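Local coordinates for protein ribonucleoside-diphosphate reductase, alpha chain (Actinobacillus ureae ATCC 25976, PDB 6DQX) that probably reduces ribonucleoside diphosphates to deoxynucleotides, as the catalytic alpha subunit of a class Id ribonucleotide reductase, at residues R82-L87 and L297-E302; G100-C105 and M320-E325; I110-H115 and D140-G145. All coordinates share one frame; numbering follows the deposited sequence.

Contact 1: residues R82-L87 and L297-E302; sequences RGYFSL and LLYFDE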
loop_
_atom_site.group_PDB
_atom_site.type_symbol
_atom_site.label_atom_id
_atom_site.label_comp_id
_atom_site.label_asym_id
_atom_site.label_seq_id
_atom_site.Cartn_x
_atom_site.Cartn_y
_atom_site.Cartn_z
ATOM N N ARG A 82 -26.328 -7.756 36.177
ATOM C CA ARG A 82 -27.581 -7.008 36.128
ATOM C C ARG A 82 -27.940 -6.448 34.753
ATOM O O ARG A 82 -29.034 -5.906 34.594
ATOM C CB ARG A 82 -27.571 -5.879 37.162
ATOM C CG ARG A 82 -27.352 -6.312 38.613
ATOM C CD ARG A 82 -28.142 -7.560 39.015
ATOM N NE ARG A 82 -29.565 -7.313 38.973
ATOM C CZ ARG A 82 -30.518 -8.226 38.793
ATOM N NH1 ARG A 82 -30.227 -9.519 38.610
ATOM N NH2 ARG A 82 -31.782 -7.829 38.770
ATOM N N GLY A 83 -27.035 -6.570 33.768
ATOM C CA GLY A 83 -27.314 -6.110 32.411
ATOM C C GLY A 83 -27.037 -4.614 32.215
ATOM O O GLY A 83 -27.575 -4.010 31.295
ATOM N N TYR A 84 -26.193 -4.028 33.069
ATOM C CA TYR A 84 -25.919 -2.581 32.998
ATOM C C TYR A 84 -24.867 -2.193 31.971
ATOM O O TYR A 84 -24.831 -1.020 31.597
ATOM C CB TYR A 84 -25.434 -2.046 34.345
ATOM C CG TYR A 84 -26.392 -2.204 35.511
ATOM C CD1 TYR A 84 -27.746 -2.486 35.325
ATOM C CD2 TYR A 84 -25.938 -2.026 36.799
ATOM C CE1 TYR A 84 -28.603 -2.612 36.399
ATOM C CE2 TYR A 84 -26.797 -2.135 37.888
ATOM C CZ TYR A 84 -28.119 -2.430 37.680
ATOM O OH TYR A 84 -28.971 -2.546 38.768
ATOM N N PHE A 85 -23.992 -3.137 31.597
ATOM C CA PHE A 85 -22.788 -2.906 30.753
ATOM C C PHE A 85 -22.824 -3.691 29.477
ATOM O O PHE A 85 -23.052 -4.896 29.496
ATOM C CB PHE A 85 -21.496 -3.435 31.418
ATOM C CG PHE A 85 -21.061 -2.713 32.640
ATOM C CD1 PHE A 85 -21.570 -1.474 32.996
ATOM C CD2 PHE A 85 -20.068 -3.278 33.438
ATOM C CE1 PHE A 85 -21.134 -0.850 34.136
ATOM C CE2 PHE A 85 -19.622 -2.647 34.577
ATOM C CZ PHE A 85 -20.164 -1.424 34.930
ATOM N N SER A 86 -22.477 -3.040 28.382
ATOM C CA SER A 86 -22.107 -3.722 27.152
ATOM C C SER A 86 -20.621 -3.450 26.944
ATOM O O SER A 86 -20.173 -2.338 27.152
ATOM C CB SER A 86 -22.929 -3.159 25.996
ATOM O OG SER A 86 -22.332 -3.416 24.745
ATOM N N LEU A 87 -19.868 -4.471 26.525
ATOM C CA LEU A 87 -18.443 -4.341 26.242
ATOM C C LEU A 87 -18.251 -4.408 24.744
ATOM O O LEU A 87 -19.027 -5.076 24.034
ATOM C CB LEU A 87 -17.636 -5.457 26.917
ATOM C CG LEU A 87 -17.930 -5.717 28.389
ATOM C CD1 LEU A 87 -17.030 -6.822 28.879
ATOM C CD2 LEU A 87 -17.749 -4.460 29.214
ATOM N N LEU A 297 -29.078 2.051 29.098
ATOM C CA LEU A 297 -30.049 3.035 29.617
ATOM C C LEU A 297 -31.402 2.440 29.986
ATOM O O LEU A 297 -32.166 3.077 30.735
ATOM C CB LEU A 297 -30.251 4.153 28.622
ATOM C CG LEU A 297 -28.993 4.918 28.208
ATOM C CD1 LEU A 297 -29.358 6.098 27.342
ATOM C CD2 LEU A 297 -28.129 5.373 29.376
ATOM N N LEU A 298 -31.720 1.228 29.509
ATOM C CA LEU A 298 -32.951 0.559 29.960
ATOM C C LEU A 298 -33.037 0.532 31.483
ATOM O O LEU A 298 -34.137 0.647 32.064
ATOM C CB LEU A 298 -33.023 -0.868 29.412
ATOM C CG LEU A 298 -34.204 -1.746 29.866
ATOM C CD1 LEU A 298 -35.513 -1.056 29.540
ATOM C CD2 LEU A 298 -34.139 -3.102 29.175
ATOM N N TYR A 299 -31.889 0.374 32.138
ATOM C CA TYR A 299 -31.831 0.280 33.583
ATOM C C TYR A 299 -31.361 1.540 34.282
ATOM O O TYR A 299 -30.901 1.476 35.420
ATOM C CB TYR A 299 -30.961 -0.938 33.957
ATOM C CG TYR A 299 -31.505 -2.237 33.410
ATOM C CD1 TYR A 299 -32.817 -2.640 33.682
ATOM C CD2 TYR A 299 -30.718 -3.069 32.598
ATOM C CE1 TYR A 299 -33.327 -3.822 33.170
ATOM C CE2 TYR A 299 -31.230 -4.253 32.075
ATOM C CZ TYR A 299 -32.522 -4.634 32.372
ATOM O OH TYR A 299 -33.027 -5.813 31.866
ATOM N N PHE A 300 -31.480 2.696 33.623
ATOM C CA PHE A 300 -31.023 3.969 34.208
ATOM C C PHE A 300 -31.524 4.173 35.635
ATOM O O PHE A 300 -30.745 4.521 36.539
ATOM C CB PHE A 300 -31.438 5.161 33.340
ATOM C CG PHE A 300 -31.060 6.494 33.928
ATOM C CD1 PHE A 300 -29.734 6.908 33.960
ATOM C CD2 PHE A 300 -32.030 7.323 34.488
ATOM C CE1 PHE A 300 -29.377 8.122 34.533
ATOM C CE2 PHE A 300 -31.670 8.541 35.052
ATOM C CZ PHE A 300 -30.354 8.945 35.074
ATOM N N ASP A 301 -32.808 3.929 35.837
ATOM C CA ASP A 301 -33.416 4.162 37.160
ATOM C C ASP A 301 -32.910 3.192 38.233
ATOM O O ASP A 301 -33.024 3.493 39.431
ATOM C CB ASP A 301 -34.936 4.203 37.041
ATOM C CG ASP A 301 -35.402 5.473 36.370
ATOM O OD1 ASP A 301 -34.846 6.513 36.741
ATOM O OD2 ASP A 301 -36.281 5.451 35.480
ATOM N N GLU A 302 -32.341 2.049 37.811
ATOM C CA GLU A 302 -31.603 1.173 38.703
ATOM C C GLU A 302 -30.203 1.638 39.031
ATOM O O GLU A 302 -29.815 1.573 40.195
ATOM C CB GLU A 302 -31.506 -0.268 38.177
ATOM C CG GLU A 302 -32.842 -0.942 37.984
ATOM C CD GLU A 302 -32.740 -2.402 37.573
ATOM O OE1 GLU A 302 -31.670 -3.027 37.744
ATOM O OE2 GLU A 302 -33.767 -2.937 37.094
HETATM O O HOH W 1 -31.319 -5.070 39.535
#
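Tyr84 and Tyr299, which meet across this contact, share one first torsion: in each, CG lies anti to the carbonyl carbon and beside the backbone N (chi1 -60°). From these matching starts the two side chains cross at about a right angle. CE1 of Tyr84 comes to rest 3.8 Å from CB of Tyr299, so that the first ring leans on the root of the second side chain. The Tyr299 ring turns an edge to the main chain, its CD2 lying 3.5 Å from the carbonyl O of Gly83, nearly in the ring plane.

The polar end of Tyr84 reaches Glu302. Its OH donates a hydrogen bond to OE1 of Glu302 (2.9 Å), and the oxygen is met on its anti lone pair, away from its twin; the ring and the carboxylate stand 75° apart. The same OE1 accepts a second bond from water 1 (2.7 Å), which in turn takes a hydrogen bond from NH2 of Arg82. The opposite charges of Arg82 and Glu302 are therefore linked through solvent here, while each has a direct salt bridge of its own: Arg82 to Asp29, Glu302 to Arg27. CB of Arg82 also sits over one face of the Tyr84 ring near the rim, 3.5 Å above the plane.

A helix end and a helix start frame the site. Gly83, with positive phi, ends helix 72-82 in a Schellman motif, and Tyr299 is the N-cap residue of helix 300-303. Beyond Tyr84 the chain enters strand 85-87 of the ribonucleotide reductase alpha/beta barrel, antiparallel to strand 288-296; Asn296 pairs with the Tyr84 backbone, Trp303 meets the Tyr84 ring, and Phe300, the first residue of helix 300-303, packs on helix 367-395.

Contact 2: residues G100-C105 and M320-E325; sequences GLPISC and MSEFIE. With EDO (1,2-ethanediol), chain F.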
loop_
_atom_site.group_PDB
_atom_site.type_symbol
_atom_site.label_atom_id
_atom_site.label_comp_id
_atom_site.label_asym_id
_atom_site.label_seq_id
_atom_site.Cartn_x
_atom_site.Cartn_y
_atom_site.Cartn_z
ATOM N N GLY A 100 -4.517 -9.727 19.145
ATOM C CA GLY A 100 -5.232 -8.488 18.819
ATOM C C GLY A 100 -4.974 -7.300 19.721
ATOM O O GLY A 100 -3.956 -7.219 20.438
ATOM N N LEU A 101 -5.903 -6.354 19.642
ATOM C CA LEU A 101 -5.866 -5.136 20.438
ATOM C C LEU A 101 -7.300 -4.838 20.887
ATOM O O LEU A 101 -8.254 -5.192 20.196
ATOM C CB LEU A 101 -5.314 -3.954 19.641
ATOM C CG LEU A 101 -3.835 -4.030 19.224
ATOM C CD1 LEU A 101 -3.500 -2.939 18.232
ATOM C CD2 LEU A 101 -2.928 -3.946 20.449
ATOM N N PRO A 102 -7.448 -4.149 22.023
ATOM C CA PRO A 102 -8.792 -3.859 22.562
ATOM C C PRO A 102 -9.372 -2.487 22.163
ATOM O O PRO A 102 -10.395 -2.081 22.737
ATOM C CB PRO A 102 -8.536 -3.957 24.072
ATOM C CG PRO A 102 -7.204 -3.307 24.206
ATOM C CD PRO A 102 -6.406 -3.820 23.013
ATOM N N ILE A 103 -8.757 -1.787 21.202
ATOM C CA ILE A 103 -9.202 -0.452 20.759
ATOM C C ILE A 103 -10.275 -0.562 19.666
ATOM O O ILE A 103 -10.332 -1.560 18.968
ATOM C CB ILE A 103 -8.053 0.473 20.296
ATOM C CG1 ILE A 103 -7.149 -0.221 19.258
ATOM C CG2 ILE A 103 -7.199 0.915 21.499
ATOM C CD1 ILE A 103 -6.335 0.700 18.382
ATOM N N SER A 104 -11.122 0.464 19.560
ATOM C CA SER A 104 -12.268 0.506 18.594
ATOM C C SER A 104 -12.167 1.601 17.515
ATOM O O SER A 104 -13.079 1.762 16.700
ATOM C CB SER A 104 -13.598 0.667 19.376
ATOM O OG SER A 104 -13.935 -0.564 20.023
ATOM N N CYS A 105 -11.074 2.341 17.495
ATOM C CA CYS A 105 -10.808 3.271 16.400
ATOM C C CYS A 105 -9.298 3.482 16.263
ATOM O O CYS A 105 -8.515 3.211 17.192
ATOM C CB CYS A 105 -11.563 4.615 16.606
ATOM S SG CYS A 105 -10.902 5.616 17.966
ATOM N N MET A 320 -7.160 0.809 28.114
ATOM C CA MET A 320 -6.142 1.640 27.482
ATOM C C MET A 320 -4.726 1.289 27.962
ATOM O O MET A 320 -3.792 1.273 27.159
ATOM C CB MET A 320 -6.421 3.137 27.731
ATOM C CG MET A 320 -5.665 4.100 26.816
ATOM S SD MET A 320 -5.879 3.902 25.025
ATOM C CE MET A 320 -7.560 3.253 24.920
ATOM N N SER A 321 -4.564 0.997 29.246
ATOM C CA SER A 321 -3.262 0.509 29.735
ATOM C C SER A 321 -2.812 -0.759 28.981
ATOM O O SER A 321 -1.640 -0.864 28.600
ATOM C CB SER A 321 -3.287 0.284 31.247
ATOM O OG SER A 321 -3.503 1.507 31.915
ATOM N N GLU A 322 -3.747 -1.668 28.693
ATOM C CA GLU A 322 -3.429 -2.837 27.861
ATOM C C GLU A 322 -2.998 -2.467 26.445
ATOM O O GLU A 322 -1.994 -3.015 25.930
ATOM C CB GLU A 322 -4.587 -3.839 27.784
ATOM C CG GLU A 322 -4.245 -5.027 26.900
ATOM C CD GLU A 322 -5.279 -6.102 26.910
ATOM O OE1 GLU A 322 -5.272 -6.887 27.868
ATOM O OE2 GLU A 322 -6.082 -6.163 25.952
ATOM N N PHE A 323 -3.758 -1.582 25.788
ATOM C CA PHE A 323 -3.353 -1.137 24.472
ATOM C C PHE A 323 -1.933 -0.568 24.526
ATOM O O PHE A 323 -1.106 -0.887 23.657
ATOM C CB PHE A 323 -4.314 -0.125 23.831
ATOM C CG PHE A 323 -3.740 0.525 22.618
ATOM C CD1 PHE A 323 -3.771 -0.132 21.382
ATOM C CD2 PHE A 323 -3.078 1.739 22.709
ATOM C CE1 PHE A 323 -3.176 0.439 20.271
ATOM C CE2 PHE A 323 -2.479 2.315 21.593
ATOM C CZ PHE A 323 -2.534 1.668 20.374
ATOM N N ILE A 324 -1.659 0.282 25.508
ATOM C CA ILE A 324 -0.331 0.897 25.626
ATOM C C ILE A 324 0.723 -0.209 25.747
ATOM O O ILE A 324 1.715 -0.168 25.012
ATOM C CB ILE A 324 -0.283 1.928 26.780
ATOM C CG1 ILE A 324 -1.114 3.169 26.405
ATOM C CG2 ILE A 324 1.154 2.355 27.144
ATOM C CD1 ILE A 324 -1.617 3.948 27.600
ATOM N N GLU A 325 0.508 -1.178 26.637
ATOM C CA GLU A 325 1.507 -2.251 26.878
ATOM C C GLU A 325 1.736 -3.103 25.620
ATOM O O GLU A 325 2.885 -3.435 25.279
ATOM C CB GLU A 325 1.077 -3.133 28.059
ATOM C CG GLU A 325 1.996 -4.294 28.443
ATOM C CD GLU A 325 3.427 -3.876 28.769
ATOM O OE1 GLU A 325 4.334 -4.722 28.579
ATOM O OE2 GLU A 325 3.656 -2.717 29.205
HETATM C C1 EDO F . -4.059 0.835 35.659
HETATM O O1 EDO F . -3.887 0.110 34.433
HETATM C C2 EDO F . -5.053 1.975 35.508
HETATM O O2 EDO F . -4.794 2.729 34.329
#
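Phe323 and Ile103 lie at an oblique angle to one another, with both branches of the isoleucine set against the CD1-CE1 side of Phe323. CG2 of Ile103 approaches CD1 of Phe323 to 3.6 Å, and CD1 of the isoleucine lies 3.7 Å from CE1 of the ring. Both branches can touch because CG1 is held between the backbone N and the carbonyl carbon (chi1 51°), with CG2 beside the N. Leu101 comes in at the ring's edge, its CD1 4.0 Å from CE1 of Phe323 and near the ring plane. Met320 starts out away from the loop, but its chain bends at chi2 and chi3 until CE stands 4.2 Å from CG2 of Ile103.

Pro102 faces the backbone of the helix and the acid beside it: its CG lies 3.5 Å from OE2 of Glu322. The other oxygen of that carboxylate, OE1, accepts a hydrogen bond from the backbone N of Gly96.

This buried apolar joint presses the loop before barrel strand 105-109 against helix 308-327. Ala340 of helix 334-343 touches Phe323 and Met320, Met127 of helix 114-130 touches Leu101 and Ile103, and Val289 of strand 288-296, also in the alpha/beta barrel, lies against Ile103.

Contact 3: residues I110-H115 and D140-G145; sequences IGDSIH and DIRPRG. With EDO (1,2-ethanediol), chain H.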
loop_
_atom_site.group_PDB
_atom_site.type_symbol
_atom_site.label_atom_id
_atom_site.label_comp_id
_atom_site.label_asym_id
_atom_site.label_seq_id
_atom_site.Cartn_x
_atom_site.Cartn_y
_atom_site.Cartn_z
ATOM N N ILE A 110 -2.500 12.265 7.527
ATOM C CA ILE A 110 -1.592 12.020 6.375
ATOM C C ILE A 110 -0.839 13.294 5.999
ATOM O O ILE A 110 -1.406 14.206 5.414
ATOM C CB ILE A 110 -2.355 11.477 5.152
ATOM C CG1 ILE A 110 -3.169 10.241 5.551
ATOM C CG2 ILE A 110 -1.339 11.119 4.031
ATOM C CD1 ILE A 110 -4.023 9.620 4.469
ATOM N N GLY A 111 0.447 13.383 6.358
ATOM C CA GLY A 111 1.250 14.530 5.950
ATOM C C GLY A 111 1.492 14.540 4.448
ATOM O O GLY A 111 1.436 13.501 3.795
ATOM N N ASP A 112 1.776 15.720 3.912
ATOM C CA ASP A 112 1.896 15.930 2.467
ATOM C C ASP A 112 3.264 15.455 1.932
ATOM O O ASP A 112 4.058 16.257 1.413
ATOM C CB ASP A 112 1.693 17.423 2.175
ATOM C CG ASP A 112 1.557 17.738 0.697
ATOM O OD1 ASP A 112 0.970 16.947 -0.088
ATOM O OD2 ASP A 112 2.017 18.832 0.325
ATOM N N SER A 113 3.546 14.166 2.054
ATOM C CA SER A 113 4.824 13.593 1.580
ATOM C C SER A 113 4.643 12.111 1.365
ATOM O O SER A 113 3.862 11.465 2.069
ATOM C CB SER A 113 5.980 13.845 2.583
ATOM O OG SER A 113 5.931 12.989 3.731
ATOM N N ILE A 114 5.409 11.535 0.428
ATOM C CA ILE A 114 5.358 10.091 0.257
ATOM C C ILE A 114 5.746 9.367 1.543
ATOM O O ILE A 114 5.156 8.362 1.883
ATOM C CB ILE A 114 6.226 9.588 -0.946
ATOM C CG1 ILE A 114 5.779 10.251 -2.262
ATOM C CG2 ILE A 114 6.104 8.079 -1.081
ATOM C CD1 ILE A 114 4.361 9.963 -2.726
ATOM N N HIS A 115 6.751 9.854 2.258
ATOM C CA HIS A 115 7.143 9.216 3.502
ATOM C C HIS A 115 5.948 9.071 4.451
ATOM O O HIS A 115 5.684 7.987 4.968
ATOM C CB HIS A 115 8.257 10.015 4.158
ATOM C CG HIS A 115 8.563 9.601 5.560
ATOM N ND1 HIS A 115 8.786 10.521 6.562
ATOM C CD2 HIS A 115 8.672 8.384 6.135
ATOM C CE1 HIS A 115 9.026 9.882 7.694
ATOM N NE2 HIS A 115 8.961 8.583 7.464
ATOM N N ASP A 140 -4.736 17.705 4.031
ATOM C CA ASP A 140 -3.485 18.445 3.892
ATOM C C ASP A 140 -2.604 17.926 2.751
ATOM O O ASP A 140 -1.536 18.483 2.510
ATOM C CB ASP A 140 -2.730 18.500 5.231
ATOM C CG ASP A 140 -3.307 19.557 6.187
ATOM O OD1 ASP A 140 -4.053 20.447 5.753
ATOM O OD2 ASP A 140 -2.966 19.513 7.379
ATOM N N ILE A 141 -3.061 16.898 2.044
ATOM C CA ILE A 141 -2.413 16.478 0.784
ATOM C C ILE A 141 -2.688 17.546 -0.286
ATOM O O ILE A 141 -3.838 17.945 -0.531
ATOM C CB ILE A 141 -2.920 15.098 0.318
ATOM C CG1 ILE A 141 -2.578 14.017 1.352
ATOM C CG2 ILE A 141 -2.327 14.744 -1.042
ATOM C CD1 ILE A 141 -3.275 12.698 1.123
ATOM N N ARG A 142 -1.644 17.995 -0.975
ATOM C CA ARG A 142 -1.840 19.021 -1.989
ATOM C C ARG A 142 -2.704 18.450 -3.126
ATOM O O ARG A 142 -2.620 17.263 -3.406
ATOM C CB ARG A 142 -0.507 19.521 -2.521
ATOM C CG ARG A 142 0.127 20.622 -1.676
ATOM C CD ARG A 142 1.522 20.989 -2.175
ATOM N NE ARG A 142 2.464 19.878 -1.998
ATOM C CZ ARG A 142 2.763 18.933 -2.892
ATOM N NH1 ARG A 142 3.642 17.989 -2.564
ATOM N NH2 ARG A 142 2.204 18.905 -4.100
ATOM N N PRO A 143 -3.551 19.283 -3.747
ATOM C CA PRO A 143 -4.511 18.822 -4.760
ATOM C C PRO A 143 -3.891 18.502 -6.128
ATOM O O PRO A 143 -2.741 18.865 -6.388
ATOM C CB PRO A 143 -5.483 19.992 -4.877
ATOM C CG PRO A 143 -4.692 21.184 -4.501
ATOM C CD PRO A 143 -3.684 20.728 -3.488
ATOM N N ARG A 144 -4.662 17.816 -6.971
ATOM C CA ARG A 144 -4.212 17.410 -8.300
ATOM C C ARG A 144 -3.728 18.649 -9.049
ATOM O O ARG A 144 -4.399 19.680 -9.047
ATOM C CB ARG A 144 -5.351 16.750 -9.076
ATOM C CG ARG A 144 -4.932 16.163 -10.417
ATOM C CD ARG A 144 -6.114 15.547 -11.142
ATOM N NE ARG A 144 -6.571 14.328 -10.482
ATOM C CZ ARG A 144 -5.972 13.138 -10.551
ATOM N NH1 ARG A 144 -4.842 12.949 -11.243
ATOM N NH2 ARG A 144 -6.505 12.109 -9.894
ATOM N N GLY A 145 -2.546 18.548 -9.658
ATOM C CA GLY A 145 -1.962 19.657 -10.423
ATOM C C GLY A 145 -0.940 20.505 -9.681
ATOM O O GLY A 145 -0.273 21.334 -10.297
HETATM C C1 EDO H . 3.445 13.852 -2.929
HETATM O O1 EDO H . 4.215 15.049 -2.819
HETATM C C2 EDO H . 2.298 13.940 -1.934
HETATM O O2 EDO H . 1.464 15.063 -2.252
HETATM O O HOH W 2 -3.941 15.125 5.152
#
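Hydrogen bonding between Asp112 and Arg142 dominates this contact. The backbone N of Arg142 donates to OD1 of Asp112 in a nearly straight 3.0 Å bond (169°), though from well above the carboxylate plane. An ethanediol gives OD1 a second bond through its O2 (2.9 Å), while its O1 takes a weak bond from NH1 of Arg142.

The ionic part is a salt bridge from OD2 of Asp112 to NE of Arg142, 2.6 Å long but bent, hence weak as a hydrogen bond. Carboxylate and guanidinium planes are 62° apart, and OD1 stands over one guanidinium face, near its rim. Asp112, centre of an inverse gamma turn, sends CG anti to its own N (chi1 -170°), which carries the carboxylate across to Arg142.

The apolar part is Ile110 CG2 against the end of Ile141, 3.8 Å from CD1. Water 2 joins the main chains, from the N of Asp140 to the carbonyl O of Ile110.

Arg142 thus ties the loop after barrel strand 134-137 to the turn into helix 114-130, a region near the dimer interface that in class I relatives forms the specificity-effector site; its positive charge would be expected to favour an ionised Asp112.

How the contacts relate
The three contacts show chemistry following burial. Contact 2 is the core example, a loop and a helix joined by apolar side chains; contacts 1 and 3 are only partly buried and rely on carboxylates and bridging waters. Contact 1 uses a tyrosine hydroxyl as donor, whereas contact 3 pairs a carboxylate directly with an arginine. Strand 288-296 links contacts 1 and 2, pairing with strand 85-87 and, beside contact 2, with strand 105-109; helix 114-130 reaches from contact 3 to the side chains of contact 2. Contacts 1 and 3 lie on opposite sides of the chain's centre, about 46 Å apart between centres, and contact 3 alone adjoins the second subunit.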